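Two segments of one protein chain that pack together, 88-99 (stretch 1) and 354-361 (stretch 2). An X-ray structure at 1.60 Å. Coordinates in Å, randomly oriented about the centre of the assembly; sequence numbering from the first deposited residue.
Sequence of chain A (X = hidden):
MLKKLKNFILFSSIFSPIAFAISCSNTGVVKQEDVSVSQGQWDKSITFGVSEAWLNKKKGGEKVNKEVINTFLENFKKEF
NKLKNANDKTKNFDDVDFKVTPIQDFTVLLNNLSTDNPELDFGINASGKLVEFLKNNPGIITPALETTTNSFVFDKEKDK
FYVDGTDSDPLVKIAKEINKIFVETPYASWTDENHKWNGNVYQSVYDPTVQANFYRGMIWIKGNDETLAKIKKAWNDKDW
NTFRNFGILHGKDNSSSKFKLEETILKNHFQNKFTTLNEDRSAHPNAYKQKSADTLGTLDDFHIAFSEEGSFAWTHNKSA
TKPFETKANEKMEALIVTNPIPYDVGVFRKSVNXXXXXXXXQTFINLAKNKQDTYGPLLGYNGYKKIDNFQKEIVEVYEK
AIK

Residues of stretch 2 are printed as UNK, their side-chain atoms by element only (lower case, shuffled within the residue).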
# COMPACT_ATOMS: atom_id res chain seq x y z
N ASP A 88 2.01 -4.11 -37.04
CA ASP A 88 1.25 -3.43 -38.08
C ASP A 88 0.08 -2.63 -37.56
O ASP A 88 -0.28 -1.54 -38.02
CB ASP A 88 0.74 -4.49 -39.07
CG ASP A 88 1.79 -4.99 -40.04
OD1 ASP A 88 2.96 -4.57 -39.92
OD2 ASP A 88 1.44 -5.79 -40.92
N LYS A 89 -0.55 -3.20 -36.51
CA LYS A 89 -1.70 -2.52 -35.96
C LYS A 89 -1.35 -1.13 -35.47
O LYS A 89 -2.23 -0.27 -35.45
CB LYS A 89 -2.31 -3.31 -34.78
CG LYS A 89 -2.67 -4.75 -35.11
CD LYS A 89 -3.09 -5.49 -33.85
CE LYS A 89 -2.98 -7.00 -34.07
NZ LYS A 89 -4.27 -7.67 -33.72
N THR A 90 -0.11 -0.89 -35.06
CA THR A 90 0.17 0.41 -34.43
C THR A 90 1.36 1.18 -35.01
O THR A 90 1.57 2.31 -34.57
CB THR A 90 0.44 0.20 -32.92
OG1 THR A 90 1.32 -0.91 -32.75
CG2 THR A 90 -0.86 -0.15 -32.20
N LYS A 91 2.10 0.61 -35.94
CA LYS A 91 3.34 1.21 -36.42
C LYS A 91 3.14 2.50 -37.18
O LYS A 91 4.08 3.28 -37.23
CB LYS A 91 4.13 0.23 -37.29
CG LYS A 91 3.44 -0.14 -38.59
CD LYS A 91 4.32 -1.10 -39.40
CE LYS A 91 3.82 -1.18 -40.83
NZ LYS A 91 4.39 -2.36 -41.56
N ASN A 92 1.95 2.71 -37.73
CA ASN A 92 1.68 3.94 -38.47
C ASN A 92 1.19 5.11 -37.65
O ASN A 92 1.06 6.24 -38.13
CB ASN A 92 0.68 3.61 -39.60
CG ASN A 92 1.30 2.61 -40.57
OD1 ASN A 92 2.44 2.79 -41.00
ND2 ASN A 92 0.58 1.56 -40.89
N PHE A 93 0.89 4.95 -36.35
CA PHE A 93 0.53 6.10 -35.52
C PHE A 93 1.78 6.93 -35.21
O PHE A 93 2.88 6.41 -35.46
CB PHE A 93 -0.11 5.66 -34.19
CG PHE A 93 -1.47 5.01 -34.24
CD1 PHE A 93 -2.61 5.78 -34.43
CD2 PHE A 93 -1.64 3.65 -34.11
CE1 PHE A 93 -3.87 5.23 -34.48
CE2 PHE A 93 -2.91 3.09 -34.14
CZ PHE A 93 -4.04 3.87 -34.31
N ASP A 94 1.63 8.13 -34.68
CA ASP A 94 2.77 8.91 -34.25
C ASP A 94 3.48 8.19 -33.09
O ASP A 94 2.87 7.58 -32.21
CB ASP A 94 2.41 10.33 -33.83
CG ASP A 94 1.87 11.22 -34.92
OD1 ASP A 94 2.14 10.98 -36.12
OD2 ASP A 94 1.18 12.19 -34.56
N ASP A 95 4.81 8.30 -33.14
CA ASP A 95 5.60 7.89 -31.99
C ASP A 95 5.21 8.72 -30.78
O ASP A 95 4.78 9.86 -30.89
CB ASP A 95 7.09 8.04 -32.27
CG ASP A 95 7.67 6.94 -33.13
OD1 ASP A 95 7.03 5.94 -33.49
OD2 ASP A 95 8.87 7.04 -33.49
N VAL A 96 5.39 8.15 -29.57
CA VAL A 96 4.91 8.74 -28.34
C VAL A 96 6.04 9.19 -27.43
O VAL A 96 7.02 8.46 -27.25
CB VAL A 96 4.03 7.72 -27.60
CG1 VAL A 96 3.47 8.32 -26.33
CG2 VAL A 96 2.90 7.29 -28.54
N ASP A 97 5.88 10.38 -26.88
CA ASP A 97 6.74 10.93 -25.84
C ASP A 97 6.12 10.71 -24.46
O ASP A 97 4.90 10.76 -24.32
CB ASP A 97 6.93 12.44 -26.00
CG ASP A 97 7.93 12.99 -25.00
OD1 ASP A 97 8.93 12.29 -24.76
OD2 ASP A 97 7.71 14.09 -24.46
N PHE A 98 6.94 10.46 -23.45
CA PHE A 98 6.43 10.24 -22.10
C PHE A 98 6.99 11.25 -21.10
O PHE A 98 8.20 11.50 -21.12
CB PHE A 98 6.76 8.82 -21.63
CG PHE A 98 5.98 7.77 -22.42
CD1 PHE A 98 6.46 7.30 -23.63
CD2 PHE A 98 4.78 7.27 -21.91
CE1 PHE A 98 5.75 6.35 -24.35
CE2 PHE A 98 4.09 6.31 -22.61
CZ PHE A 98 4.58 5.83 -23.82
N LYS A 99 6.09 11.76 -20.28
CA LYS A 99 6.36 12.84 -19.35
C LYS A 99 5.73 12.47 -18.00
O LYS A 99 4.94 11.54 -17.98
CB LYS A 99 5.82 14.19 -19.83
CG LYS A 99 6.29 14.59 -21.22
CD LYS A 99 5.78 15.99 -21.53
CE LYS A 99 5.01 16.04 -22.84
NZ LYS A 99 4.21 17.30 -22.94
N UNK A 354 -7.28 2.39 -26.90
CA UNK A 354 -7.11 1.06 -26.32
C UNK A 354 -5.82 0.36 -26.71
O UNK A 354 -5.17 -0.28 -25.87
c UNK A 354 -8.85 -0.68 -25.56
n UNK A 354 -11.20 -0.45 -26.15
o UNK A 354 -10.38 -2.51 -25.83
c UNK A 354 -8.28 0.14 -26.71
c UNK A 354 -10.21 -1.29 -25.86
N UNK A 355 -5.42 0.45 -27.97
CA UNK A 355 -4.18 -0.13 -28.46
C UNK A 355 -3.00 0.50 -27.71
O UNK A 355 -2.08 -0.23 -27.32
c UNK A 355 -4.00 0.09 -29.96
c UNK A 355 -4.87 -0.08 -32.30
c UNK A 355 -5.10 -2.03 -30.75
c UNK A 355 -5.08 -0.51 -30.84
N UNK A 356 -3.06 1.82 -27.54
CA UNK A 356 -2.01 2.54 -26.79
C UNK A 356 -1.99 2.12 -25.33
O UNK A 356 -0.91 1.91 -24.76
o UNK A 356 -0.11 7.08 -26.71
o UNK A 356 -2.23 6.75 -27.23
c UNK A 356 -2.20 4.04 -26.96
c UNK A 356 -1.11 6.34 -26.84
c UNK A 356 -1.00 4.87 -26.51
N UNK A 357 -3.16 1.98 -24.72
CA UNK A 357 -3.22 1.53 -23.31
C UNK A 357 -2.55 0.19 -23.15
O UNK A 357 -1.72 -0.05 -22.27
c UNK A 357 -5.41 2.77 -22.67
c UNK A 357 -4.67 1.47 -22.82
c UNK A 357 -6.78 2.56 -22.05
o UNK A 357 -6.94 1.65 -21.24
n UNK A 357 -7.76 3.36 -22.42
N UNK A 358 -2.89 -0.78 -24.00
CA UNK A 358 -2.32 -2.11 -23.91
C UNK A 358 -0.82 -2.09 -24.16
O UNK A 358 -0.08 -2.85 -23.53
c UNK A 358 -3.01 -3.07 -24.88
n UNK A 358 -5.29 -3.58 -25.57
c UNK A 358 -4.48 -3.26 -24.56
o UNK A 358 -4.91 -3.10 -23.42
N UNK A 359 -0.30 -1.26 -25.06
CA UNK A 359 1.15 -1.14 -25.25
C UNK A 359 1.83 -0.53 -24.03
O UNK A 359 2.93 -0.92 -23.66
c UNK A 359 2.43 -1.93 -28.15
c UNK A 359 1.44 -0.29 -26.48
c UNK A 359 1.21 0.12 -28.88
c UNK A 359 1.29 -0.98 -27.82
N UNK A 360 1.14 0.39 -23.37
CA UNK A 360 1.71 0.99 -22.15
C UNK A 360 1.73 -0.07 -21.05
O UNK A 360 2.77 -0.20 -20.37
c UNK A 360 1.25 2.71 -20.35
c UNK A 360 0.32 4.63 -22.59
c UNK A 360 1.26 3.44 -22.76
c UNK A 360 0.97 2.29 -21.77
N UNK A 361 0.67 -0.84 -20.90
CA UNK A 361 0.70 -1.93 -19.91
C UNK A 361 1.84 -2.88 -20.17
O UNK A 361 2.63 -3.24 -19.29
c UNK A 361 -1.75 -1.77 -19.28
c UNK A 361 -0.57 -3.96 -19.06
c UNK A 361 -0.66 -2.66 -19.86

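Position 354 opens the helical stretch with five side-chain atoms: three carbons in an unbranched chain, the third carrying one oxygen and one nitrogen. This terminal amide on a two-methylene arm is that of glutamine. Gln354 is exposed, and its side chain is out of reach of stretch 1.

Position 355 has four carbons and no heteroatom, forked at the second, and its CA-to-CB bond points toward stretch 1. Its CB lies 3.9 Å from Thr90 CG2, while one of its branch carbons comes to 4.2 Å from Phe93 CE2. The fork one carbon beyond CB identifies leucine. In Leu355, CD1 also approaches the backbone, at 4.1 Å from Lys89 O, and meets the Phe93 ring obliquely; with chi1 m and chi2 t, the side chain lies against the turn.

Position 356 carries three carbons in a row, the last bearing two oxygens, one of them 3.5 Å from Val96 CG2. A carboxylate at this length is glutamate. The CA-to-CB bond of Glu356 points sideways, but the extended side chain (chi1 and chi2 both t) brings its end nearer. Glu356 OE2 packs against the Val96 CG2 methyl, while OE1 is hydrogen-bonded elsewhere in the structure.

Position 357 again shows three carbons ending in one oxygen and one nitrogen, hence glutamine. Gln357 is buried but out of reach of stretch 1.

At 358, two carbons lead to an oxygen and a nitrogen, one methylene fewer than at 357, which gives asparagine. Asn358 is exposed and takes no part in the contact.

Position 359 repeats the four-carbon pattern forked at the second atom, and a branch end sits 3.9 Å from Thr90 CG2. It is leucine, and the atom concerned is Leu359 CD1. One helical turn separates it from Leu355, joined by the backbone hydrogen bond from Leu359 N to Leu355 O (3.1 Å), so both side chains can reach the same threonine methyl.

Position 360 has four carbons, forked at the first, with one arm two carbons long; the inner carbon of that longer arm lies 4.0 Å from Phe98 CE2, at the ring's edge and near its plane. This is isoleucine, and the atom is Ile360 CG1.

Position 361 has one carbon carrying two more, the compact fork of valine; Val361 makes no contact.

No hydrogen bond crosses between the stretches, and the 307 Å² they bury rests mainly on side-chain packing, with the Lys89 carbonyl also touching Leu355. The Thr90–Phe93 type I turn, with Phe93 N hydrogen-bonded to Thr90 O (3.3 Å), meets Leu355 and Leu359, while Val96 and Phe98 extend the contact to Glu356 and Ile360.

Stretch 2 (354-361) QLEQNLIV
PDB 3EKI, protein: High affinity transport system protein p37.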